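Local coordinates for protein putative adenylate cyclase (Vibrio parahaemolyticus, PDB 2ACA) that is of unknown function but, as a CYTH-domain protein related to class IV adenylate cyclases, probably binds a nucleotide or another phosphate-bearing substrate, at residues F38-D49 / E106-I117; T56-L64 / L74-A82. One frame throughout, in Å; residues are numbered along the deposited sequence.

Contact 1: residues F38-D49 / E106-I117; sequences FENNQESDWFYD and EVIQCSKKIRSI. With PO4 (phosphate ion), chain D.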
loop_
_atom_site.group_PDB
_atom_site.type_symbol
_atom_site.label_atom_id
_atom_site.label_comp_id
_atom_site.label_asym_id
_atom_site.label_seq_id
_atom_site.Cartn_x
_atom_site.Cartn_y
_atom_site.Cartn_z
ATOM N N PHE A 38 -11.704 -15.312 -9.757
ATOM C CA PHE A 38 -11.570 -14.757 -11.092
ATOM C C PHE A 38 -10.928 -15.805 -11.981
ATOM O O PHE A 38 -10.208 -16.675 -11.504
ATOM C CB PHE A 38 -10.749 -13.453 -11.078
ATOM C CG PHE A 38 -9.306 -13.636 -10.712
ATOM C CD1 PHE A 38 -8.405 -14.171 -11.626
ATOM C CD2 PHE A 38 -8.845 -13.267 -9.450
ATOM C CE1 PHE A 38 -7.065 -14.332 -11.289
ATOM C CE2 PHE A 38 -7.507 -13.428 -9.106
ATOM C CZ PHE A 38 -6.617 -13.959 -10.025
ATOM N N GLU A 39 -11.204 -15.725 -13.273
ATOM C CA GLU A 39 -10.657 -16.682 -14.216
ATOM C C GLU A 39 -10.056 -15.959 -15.405
ATOM O O GLU A 39 -10.559 -14.918 -15.822
ATOM C CB GLU A 39 -11.767 -17.612 -14.714
ATOM C CG GLU A 39 -12.526 -18.353 -13.621
ATOM C CD GLU A 39 -13.768 -19.048 -14.159
ATOM O OE1 GLU A 39 -14.467 -19.728 -13.381
ATOM O OE2 GLU A 39 -14.048 -18.906 -15.366
ATOM N N ASN A 40 -8.974 -16.514 -15.934
ATOM C CA ASN A 40 -8.294 -15.966 -17.107
ATOM C C ASN A 40 -7.894 -14.477 -17.091
ATOM O O ASN A 40 -7.987 -13.795 -18.117
ATOM C CB ASN A 40 -9.139 -16.258 -18.350
ATOM C CG ASN A 40 -9.446 -17.743 -18.509
ATOM O OD1 ASN A 40 -8.540 -18.571 -18.565
ATOM N ND2 ASN A 40 -10.728 -18.082 -18.576
ATOM N N ASN A 41 -7.461 -13.971 -15.941
ATOM C CA ASN A 41 -7.009 -12.577 -15.869
ATOM C C ASN A 41 -5.527 -12.569 -16.206
ATOM O O ASN A 41 -4.870 -13.613 -16.197
ATOM C CB ASN A 41 -7.156 -11.995 -14.457
ATOM C CG ASN A 41 -8.560 -11.526 -14.149
ATOM O OD1 ASN A 41 -8.747 -10.615 -13.350
ATOM N ND2 ASN A 41 -9.554 -12.156 -14.758
ATOM N N GLN A 42 -4.997 -11.394 -16.511
ATOM C CA GLN A 42 -3.577 -11.277 -16.779
ATOM C C GLN A 42 -2.951 -10.782 -15.475
ATOM O O GLN A 42 -3.419 -9.800 -14.890
ATOM C CB GLN A 42 -3.300 -10.261 -17.886
ATOM C CG GLN A 42 -1.831 -10.201 -18.275
ATOM C CD GLN A 42 -1.499 -9.018 -19.163
ATOM O OE1 GLN A 42 -1.620 -7.861 -18.752
ATOM N NE2 GLN A 42 -1.072 -9.302 -20.388
ATOM N N GLU A 43 -1.922 -11.471 -14.997
ATOM C CA GLU A 43 -1.268 -11.024 -13.781
ATOM C C GLU A 43 0.129 -10.534 -14.095
ATOM O O GLU A 43 0.920 -11.246 -14.703
ATOM C CB GLU A 43 -1.169 -12.129 -12.726
ATOM C CG GLU A 43 -0.442 -11.639 -11.461
ATOM C CD GLU A 43 -0.253 -12.710 -10.406
ATOM O OE1 GLU A 43 -1.262 -13.204 -9.862
ATOM O OE2 GLU A 43 0.910 -13.057 -10.114
ATOM N N SER A 44 0.416 -9.306 -13.683
ATOM C CA SER A 44 1.731 -8.710 -13.882
ATOM C C SER A 44 2.393 -8.601 -12.519
ATOM O O SER A 44 1.749 -8.234 -11.534
ATOM C CB SER A 44 1.603 -7.314 -14.486
ATOM O OG SER A 44 0.922 -7.355 -15.723
ATOM N N ASP A 45 3.665 -8.955 -12.457
ATOM C CA ASP A 45 4.412 -8.859 -11.216
ATOM C C ASP A 45 5.691 -8.061 -11.437
ATOM O O ASP A 45 6.382 -8.215 -12.450
ATOM C CB ASP A 45 4.749 -10.249 -10.663
ATOM C CG ASP A 45 3.512 -11.010 -10.205
ATOM O OD1 ASP A 45 2.845 -11.634 -11.054
ATOM O OD2 ASP A 45 3.196 -10.968 -8.995
ATOM N N TRP A 46 5.978 -7.186 -10.484
ATOM C CA TRP A 46 7.169 -6.356 -10.517
ATOM C C TRP A 46 7.932 -6.656 -9.241
ATOM O O TRP A 46 7.446 -6.349 -8.151
ATOM C CB TRP A 46 6.781 -4.878 -10.529
ATOM C CG TRP A 46 6.191 -4.399 -11.802
ATOM C CD1 TRP A 46 6.862 -3.843 -12.853
ATOM C CD2 TRP A 46 4.801 -4.376 -12.156
ATOM N NE1 TRP A 46 5.976 -3.467 -13.837
ATOM C CE2 TRP A 46 4.705 -3.786 -13.438
ATOM C CE3 TRP A 46 3.627 -4.796 -11.515
ATOM C CZ2 TRP A 46 3.483 -3.602 -14.091
ATOM C CZ3 TRP A 46 2.412 -4.612 -12.161
ATOM C CH2 TRP A 46 2.349 -4.019 -13.441
ATOM N N PHE A 47 9.106 -7.268 -9.365
ATOM C CA PHE A 47 9.920 -7.581 -8.193
ATOM C C PHE A 47 10.905 -6.442 -7.940
ATOM O O PHE A 47 11.532 -5.939 -8.876
ATOM C CB PHE A 47 10.691 -8.888 -8.394
ATOM C CG PHE A 47 9.812 -10.090 -8.562
ATOM C CD1 PHE A 47 8.970 -10.206 -9.666
ATOM C CD2 PHE A 47 9.805 -11.098 -7.600
ATOM C CE1 PHE A 47 8.129 -11.314 -9.809
ATOM C CE2 PHE A 47 8.973 -12.207 -7.729
ATOM C CZ PHE A 47 8.132 -12.314 -8.837
ATOM N N TYR A 48 11.052 -6.057 -6.675
ATOM C CA TYR A 48 11.959 -4.971 -6.304
ATOM C C TYR A 48 13.051 -5.358 -5.329
ATOM O O TYR A 48 12.928 -6.323 -4.570
ATOM C CB TYR A 48 11.190 -3.813 -5.673
ATOM C CG TYR A 48 10.260 -3.095 -6.600
ATOM C CD1 TYR A 48 9.027 -3.639 -6.934
ATOM C CD2 TYR A 48 10.607 -1.861 -7.140
ATOM C CE1 TYR A 48 8.165 -2.974 -7.782
ATOM C CE2 TYR A 48 9.748 -1.188 -7.991
ATOM C CZ TYR A 48 8.532 -1.750 -8.306
ATOM O OH TYR A 48 7.679 -1.099 -9.151
ATOM N N ASP A 49 14.118 -4.565 -5.348
ATOM C CA ASP A 49 15.241 -4.745 -4.441
ATOM C C ASP A 49 16.172 -3.536 -4.556
ATOM O O ASP A 49 16.057 -2.742 -5.485
ATOM C CB ASP A 49 16.010 -6.035 -4.749
ATOM C CG ASP A 49 16.721 -6.593 -3.516
ATOM O OD1 ASP A 49 16.974 -5.805 -2.577
ATOM O OD2 ASP A 49 17.028 -7.807 -3.481
ATOM N N GLU A 106 14.573 -0.725 -6.870
ATOM C CA GLU A 106 14.513 -0.787 -8.328
ATOM C C GLU A 106 13.951 -2.134 -8.804
ATOM O O GLU A 106 14.152 -3.162 -8.158
ATOM C CB GLU A 106 15.907 -0.571 -8.932
ATOM C CG GLU A 106 16.971 -1.516 -8.408
ATOM C CD GLU A 106 18.340 -1.253 -9.022
ATOM O OE1 GLU A 106 18.725 -0.070 -9.152
ATOM O OE2 GLU A 106 19.037 -2.228 -9.365
ATOM N N VAL A 107 13.245 -2.119 -9.931
ATOM C CA VAL A 107 12.679 -3.342 -10.483
ATOM C C VAL A 107 13.814 -4.268 -10.898
ATOM O O VAL A 107 14.615 -3.927 -11.759
ATOM C CB VAL A 107 11.813 -3.064 -11.734
ATOM C CG1 VAL A 107 11.212 -4.367 -12.240
ATOM C CG2 VAL A 107 10.697 -2.076 -11.399
ATOM N N ILE A 108 13.903 -5.434 -10.278
ATOM C CA ILE A 108 14.954 -6.361 -10.647
ATOM C C ILE A 108 14.354 -7.434 -11.538
ATOM O O ILE A 108 15.046 -8.335 -12.005
ATOM C CB ILE A 108 15.580 -7.005 -9.407
ATOM C CG1 ILE A 108 14.534 -7.842 -8.666
ATOM C CG2 ILE A 108 16.140 -5.911 -8.501
ATOM C CD1 ILE A 108 15.053 -8.512 -7.421
ATOM N N GLN A 109 13.055 -7.320 -11.784
ATOM C CA GLN A 109 12.353 -8.296 -12.606
ATOM C C GLN A 109 10.865 -7.983 -12.720
ATOM O O GLN A 109 10.229 -7.515 -11.762
ATOM C CB GLN A 109 12.550 -9.694 -12.014
ATOM C CG GLN A 109 11.700 -10.780 -12.632
ATOM C CD GLN A 109 11.974 -12.141 -12.017
ATOM O OE1 GLN A 109 12.967 -12.800 -12.342
ATOM N NE2 GLN A 109 11.099 -12.563 -11.109
ATOM N N CYS A 110 10.325 -8.220 -13.911
ATOM C CA CYS A 110 8.912 -8.006 -14.179
ATOM C C CYS A 110 8.409 -9.236 -14.917
ATOM O O CYS A 110 9.183 -9.922 -15.577
ATOM C CB CYS A 110 8.694 -6.739 -15.014
ATOM S SG CYS A 110 9.788 -6.544 -16.424
ATOM N N SER A 111 7.116 -9.523 -14.801
ATOM C CA SER A 111 6.563 -10.698 -15.456
ATOM C C SER A 111 5.070 -10.607 -15.678
ATOM O O SER A 111 4.370 -9.851 -14.997
ATOM C CB SER A 111 6.862 -11.940 -14.621
ATOM O OG SER A 111 6.265 -11.826 -13.338
ATOM N N LYS A 112 4.596 -11.395 -16.641
ATOM C CA LYS A 112 3.183 -11.474 -16.989
ATOM C C LYS A 112 2.789 -12.945 -17.078
ATOM O O LYS A 112 3.613 -13.796 -17.406
ATOM C CB LYS A 112 2.907 -10.807 -18.340
ATOM C CG LYS A 112 3.114 -9.305 -18.372
ATOM C CD LYS A 112 2.468 -8.704 -19.614
ATOM C CE LYS A 112 2.724 -7.204 -19.722
ATOM N NZ LYS A 112 4.161 -6.885 -19.978
ATOM N N LYS A 113 1.529 -13.245 -16.797
ATOM C CA LYS A 113 1.054 -14.621 -16.857
ATOM C C LYS A 113 -0.460 -14.536 -16.800
ATOM O O LYS A 113 -1.008 -13.530 -16.343
ATOM C CB LYS A 113 1.572 -15.428 -15.656
ATOM C CG LYS A 113 0.762 -15.201 -14.386
ATOM C CD LYS A 113 1.594 -15.205 -13.104
ATOM C CE LYS A 113 2.029 -16.590 -12.684
ATOM N NZ LYS A 113 3.162 -17.054 -13.509
ATOM N N ILE A 114 -1.130 -15.577 -17.287
ATOM C CA ILE A 114 -2.581 -15.623 -17.266
ATOM C C ILE A 114 -2.907 -16.471 -16.047
ATOM O O ILE A 114 -2.360 -17.562 -15.882
ATOM C CB ILE A 114 -3.138 -16.274 -18.558
ATOM C CG1 ILE A 114 -2.641 -15.498 -19.780
ATOM C CG2 ILE A 114 -4.657 -16.270 -18.540
ATOM C CD1 ILE A 114 -3.051 -14.021 -19.803
ATOM N N ARG A 115 -3.782 -15.974 -15.185
ATOM C CA ARG A 115 -4.100 -16.711 -13.973
ATOM C C ARG A 115 -5.582 -16.852 -13.633
ATOM O O ARG A 115 -6.416 -16.034 -14.030
ATOM C CB ARG A 115 -3.347 -16.072 -12.793
ATOM C CG ARG A 115 -3.890 -16.412 -11.407
ATOM C CD ARG A 115 -2.961 -15.909 -10.307
ATOM N NE ARG A 115 -1.745 -16.705 -10.266
ATOM C CZ ARG A 115 -0.793 -16.595 -9.351
ATOM N NH1 ARG A 115 -0.901 -15.698 -8.379
ATOM N NH2 ARG A 115 0.254 -17.414 -9.391
ATOM N N SER A 116 -5.888 -17.919 -12.899
ATOM C CA SER A 116 -7.236 -18.214 -12.436
ATOM C C SER A 116 -7.119 -18.690 -10.997
ATOM O O SER A 116 -6.232 -19.479 -10.666
ATOM C CB SER A 116 -7.885 -19.320 -13.278
ATOM O OG SER A 116 -8.222 -18.864 -14.571
ATOM N N ILE A 117 -8.004 -18.199 -10.141
ATOM C CA ILE A 117 -7.994 -18.598 -8.746
ATOM C C ILE A 117 -9.388 -19.052 -8.317
ATOM O O ILE A 117 -10.380 -18.360 -8.569
ATOM C CB ILE A 117 -7.523 -17.440 -7.842
ATOM C CG1 ILE A 117 -6.121 -16.991 -8.270
ATOM C CG2 ILE A 117 -7.510 -17.889 -6.379
ATOM C CD1 ILE A 117 -5.448 -16.000 -7.310
HETATM P P PO4 D . 1.651 -16.657 -5.443
HETATM O O1 PO4 D . 2.744 -16.615 -6.450
HETATM O O2 PO4 D . 1.934 -17.722 -4.445
HETATM O O3 PO4 D . 0.365 -16.946 -6.123
HETATM O O4 PO4 D . 1.561 -15.346 -4.754
HETATM O O HOH W 1 -8.846 -21.172 -16.743
HETATM O O HOH W 2 3.138 -12.285 -13.565
#
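E43 and R115 meet on the face of two antiparallel strands, 41-49 and 109-117, that also carries D45, F47 and K113; here the acid reaches across to the arginine in a salt bridge of 2.9 Å from E43 OE1 to R115 NH1. The carboxylate and guanidinium planes stand 85° apart, and E43 OE2 sits above one guanidinium face, towards its rim. E43 gets there with CG anti to the backbone N (chi1 179°) and its chain extended, lying alongside K113 so that E43 OE2 is 3.7 Å from K113 CD. R115 NH1 also gives a weak hydrogen bond to O3 of a phosphate ion, 2.9 Å away, while NH2 pairs with D128 of strand 123-130; R65 completes the cluster, bridging to E43 and D45 and binding the same phosphate. E43 OE2 and D45 OD1 lie 2.6 Å apart.

Further along the same face, the Q109 amide lies beside F47, with NE2 3.4 Å above the centre of the ring and the two planes 79° apart. At the far end the F38 ring is pressed against I117, F38 CZ to I117 CG1 3.5 Å, and turns its edge to the carbonyl oxygen of R115. The pairing slips twice: N40 and N41 both face R115 in a G1 beta bulge, where N40 N bonds to S116 OG, and I108 and Q109 both face F47 in a classic bulge. On the other face Y48 packs against V107.

Acids on one strand face bases on the other, and E43 and D128 probably hold the arginines in place. The phosphate probably comes from the crystallisation liquor, but such ions often mark anion pockets, consistent with the charged tunnel of CYTH proteins.

Contact 2: residues T56-L64 / L74-A82; sequences TQQGKSLVL and LWIVKGPEA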
loop_
_atom_site.group_PDB
_atom_site.type_symbol
_atom_site.label_atom_id
_atom_site.label_comp_id
_atom_site.label_asym_id
_atom_site.label_seq_id
_atom_site.Cartn_x
_atom_site.Cartn_y
_atom_site.Cartn_z
ATOM N N THR A 56 17.229 -9.865 -1.558
ATOM C CA THR A 56 17.518 -11.174 -2.128
ATOM C C THR A 56 18.554 -11.941 -1.299
ATOM O O THR A 56 18.450 -13.152 -1.140
ATOM C CB THR A 56 18.005 -11.046 -3.589
ATOM O OG1 THR A 56 17.026 -10.331 -4.353
ATOM C CG2 THR A 56 18.183 -12.423 -4.217
ATOM N N GLN A 57 19.538 -11.232 -0.756
ATOM C CA GLN A 57 20.576 -11.867 0.053
ATOM C C GLN A 57 20.016 -12.374 1.376
ATOM O O GLN A 57 20.545 -13.311 1.968
ATOM C CB GLN A 57 21.703 -10.878 0.339
ATOM C CG GLN A 57 22.340 -10.294 -0.897
ATOM C CD GLN A 57 23.277 -9.151 -0.564
ATOM O OE1 GLN A 57 23.854 -8.518 -1.455
ATOM N NE2 GLN A 57 23.429 -8.872 0.726
ATOM N N GLN A 58 18.940 -11.748 1.833
ATOM C CA GLN A 58 18.303 -12.126 3.082
ATOM C C GLN A 58 17.140 -13.108 2.916
ATOM O O GLN A 58 16.444 -13.416 3.881
ATOM C CB GLN A 58 17.832 -10.861 3.812
ATOM C CG GLN A 58 18.987 -9.982 4.256
ATOM C CD GLN A 58 19.925 -10.719 5.203
ATOM O OE1 GLN A 58 21.112 -10.396 5.302
ATOM N NE2 GLN A 58 19.390 -11.714 5.910
ATOM N N GLY A 59 16.929 -13.594 1.697
ATOM C CA GLY A 59 15.856 -14.545 1.448
ATOM C C GLY A 59 14.483 -13.903 1.446
ATOM O O GLY A 59 13.500 -14.490 1.884
ATOM N N LYS A 60 14.408 -12.684 0.940
ATOM C CA LYS A 60 13.137 -11.980 0.904
ATOM C C LYS A 60 12.825 -11.483 -0.497
ATOM O O LYS A 60 13.717 -11.301 -1.319
ATOM C CB LYS A 60 13.178 -10.795 1.872
ATOM C CG LYS A 60 13.499 -11.172 3.297
ATOM C CD LYS A 60 13.763 -9.933 4.152
ATOM C CE LYS A 60 14.130 -10.309 5.583
ATOM N NZ LYS A 60 14.420 -9.110 6.406
ATOM N N SER A 61 11.546 -11.278 -0.762
ATOM C CA SER A 61 11.110 -10.766 -2.049
ATOM C C SER A 61 10.057 -9.696 -1.792
ATOM O O SER A 61 9.208 -9.831 -0.904
ATOM C CB SER A 61 10.541 -11.894 -2.927
ATOM O OG SER A 61 9.533 -12.624 -2.252
ATOM N N LEU A 62 10.146 -8.624 -2.567
ATOM C CA LEU A 62 9.242 -7.483 -2.480
ATOM C C LEU A 62 8.555 -7.409 -3.833
ATOM O O LEU A 62 9.217 -7.281 -4.854
ATOM C CB LEU A 62 10.054 -6.212 -2.218
ATOM C CG LEU A 62 9.370 -4.852 -2.359
ATOM C CD1 LEU A 62 8.214 -4.715 -1.387
ATOM C CD2 LEU A 62 10.411 -3.763 -2.101
ATOM N N VAL A 63 7.233 -7.483 -3.844
ATOM C CA VAL A 63 6.514 -7.480 -5.104
ATOM C C VAL A 63 5.292 -6.578 -5.196
ATOM O O VAL A 63 4.525 -6.457 -4.245
ATOM C CB VAL A 63 6.046 -8.938 -5.440
ATOM C CG1 VAL A 63 5.223 -8.960 -6.729
ATOM C CG2 VAL A 63 7.259 -9.868 -5.551
ATOM N N LEU A 64 5.134 -5.925 -6.340
ATOM C CA LEU A 64 3.949 -5.133 -6.603
ATOM C C LEU A 64 3.242 -6.026 -7.626
ATOM O O LEU A 64 3.881 -6.538 -8.560
ATOM C CB LEU A 64 4.306 -3.763 -7.187
ATOM C CG LEU A 64 4.808 -2.747 -6.137
ATOM C CD1 LEU A 64 4.979 -1.366 -6.756
ATOM C CD2 LEU A 64 3.803 -2.672 -4.990
ATOM N N LEU A 74 -1.750 -5.617 -5.390
ATOM C CA LEU A 74 -1.151 -5.933 -4.106
ATOM C C LEU A 74 0.289 -5.516 -3.929
ATOM O O LEU A 74 1.035 -5.381 -4.882
ATOM C CB LEU A 74 -1.241 -7.447 -3.858
ATOM C CG LEU A 74 -2.636 -8.091 -3.871
ATOM C CD1 LEU A 74 -2.541 -9.516 -4.392
ATOM C CD2 LEU A 74 -3.227 -8.076 -2.462
ATOM N N TRP A 75 0.650 -5.314 -2.672
ATOM C CA TRP A 75 2.006 -4.985 -2.275
ATOM C C TRP A 75 2.331 -6.241 -1.461
ATOM O O TRP A 75 1.638 -6.556 -0.495
ATOM C CB TRP A 75 2.000 -3.693 -1.439
ATOM C CG TRP A 75 3.216 -3.456 -0.614
ATOM C CD1 TRP A 75 4.456 -3.998 -0.791
ATOM C CD2 TRP A 75 3.309 -2.605 0.528
ATOM N NE1 TRP A 75 5.315 -3.540 0.174
ATOM C CE2 TRP A 75 4.637 -2.679 0.999
ATOM C CE3 TRP A 75 2.394 -1.778 1.203
ATOM C CZ2 TRP A 75 5.079 -1.962 2.116
ATOM C CZ3 TRP A 75 2.830 -1.067 2.313
ATOM C CH2 TRP A 75 4.164 -1.164 2.760
ATOM N N ILE A 76 3.362 -6.974 -1.874
ATOM C CA ILE A 76 3.722 -8.238 -1.223
ATOM C C ILE A 76 5.160 -8.392 -0.777
ATOM O O ILE A 76 6.085 -7.961 -1.465
ATOM C CB ILE A 76 3.500 -9.453 -2.181
ATOM C CG1 ILE A 76 2.163 -9.341 -2.907
ATOM C CG2 ILE A 76 3.640 -10.768 -1.414
ATOM C CD1 ILE A 76 0.990 -9.234 -2.029
ATOM N N VAL A 77 5.346 -9.043 0.367
ATOM C CA VAL A 77 6.686 -9.354 0.846
ATOM C C VAL A 77 6.704 -10.806 1.336
ATOM O O VAL A 77 5.934 -11.184 2.223
ATOM C CB VAL A 77 7.139 -8.436 1.976
ATOM C CG1 VAL A 77 8.512 -8.852 2.434
ATOM C CG2 VAL A 77 7.177 -6.995 1.491
ATOM N N LYS A 78 7.574 -11.617 0.734
ATOM C CA LYS A 78 7.701 -13.023 1.091
ATOM C C LYS A 78 9.022 -13.277 1.790
ATOM O O LYS A 78 10.028 -12.627 1.483
ATOM C CB LYS A 78 7.620 -13.910 -0.155
ATOM C CG LYS A 78 6.241 -14.006 -0.788
ATOM C CD LYS A 78 6.276 -14.880 -2.035
ATOM C CE LYS A 78 4.899 -15.052 -2.664
ATOM N NZ LYS A 78 3.984 -15.863 -1.813
ATOM N N GLY A 79 9.013 -14.235 2.719
ATOM C CA GLY A 79 10.222 -14.572 3.459
ATOM C C GLY A 79 10.412 -13.709 4.696
ATOM O O GLY A 79 9.560 -12.869 4.995
ATOM N N PRO A 80 11.515 -13.887 5.440
ATOM C CA PRO A 80 12.575 -14.862 5.160
ATOM C C PRO A 80 12.146 -16.299 5.447
ATOM O O PRO A 80 12.597 -17.229 4.786
ATOM C CB PRO A 80 13.712 -14.402 6.068
ATOM C CG PRO A 80 12.983 -13.856 7.251
ATOM C CD PRO A 80 11.872 -13.050 6.600
ATOM N N GLU A 81 11.275 -16.478 6.436
ATOM C CA GLU A 81 10.792 -17.810 6.779
ATOM C C GLU A 81 10.132 -18.443 5.554
ATOM O O GLU A 81 9.357 -17.797 4.849
ATOM C CB GLU A 81 9.789 -17.739 7.936
ATOM C CG GLU A 81 10.385 -17.282 9.260
ATOM C CD GLU A 81 10.701 -15.795 9.290
ATOM O OE1 GLU A 81 11.275 -15.326 10.298
ATOM O OE2 GLU A 81 10.373 -15.093 8.311
ATOM N N ALA A 82 10.452 -19.709 5.310
ATOM C CA ALA A 82 9.918 -20.450 4.172
ATOM C C ALA A 82 8.430 -20.237 3.898
ATOM O O ALA A 82 8.019 -20.122 2.741
ATOM C CB ALA A 82 10.197 -21.937 4.355
HETATM O O HOH W 3 13.498 -17.505 2.119
#
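The indole of W75 receives L62 at its edge, near the ring plane, with L62 CD1 3.5 Å from W75 NE1; the carbonyl oxygen of V63 also lies at the edge, and L64 CD2 comes in obliquely. The ring stacks with W75 of the second subunit. L62, its CG anti to the backbone N (chi1 168°), reaches V77 as well as the indole, L62 CD1 to V77 CG2 3.8 Å.

The other face of this antiparallel hairpin carries S61 with K78 and V63 with I76, the two hydrogen-bonded pairs. Backbone bonds run from V63 N to I76 O and from I76 N to V63 O, both 2.7 Å. Beyond the strands G59 closes the helix before it as C-prime residue of a Schellman motif, and the extended K60 chain runs alongside P80, K60 CE to P80 CD 3.7 Å. A water donates to the carbonyl oxygens of both G59 and P80, spanning the start of one strand and the cis-proline turn after the other. NZ of K60 bonds to N102 O of the second subunit.

W75 NE1 is buried without a polar partner, so apolar packing and stacking hold the indole, and L62, W75 and V77, with K60 and P80, meet the second subunit.

How the contacts relate
After strand 11-19 and helix 22-30 comes strand 35-49, and strand 106-120 pairs with it much later in the chain, so contact 1 closes a long loop. Within that loop the chain runs through helix 54-57 into the hairpin of strands 61-68 and 72-78, which contact 2 closes locally; contact 2 is thus nested inside contact 1. Strand 35-49 lies between 106-120 and 61-68, placing both contacts in one antiparallel sheet. They are joined directly where Y48 N meets L62 O, where F47 packs on V63, and where D49 OD2 reaches T56 OG1. Together they tie the centre of the sheet to the hairpin that meets the second subunit.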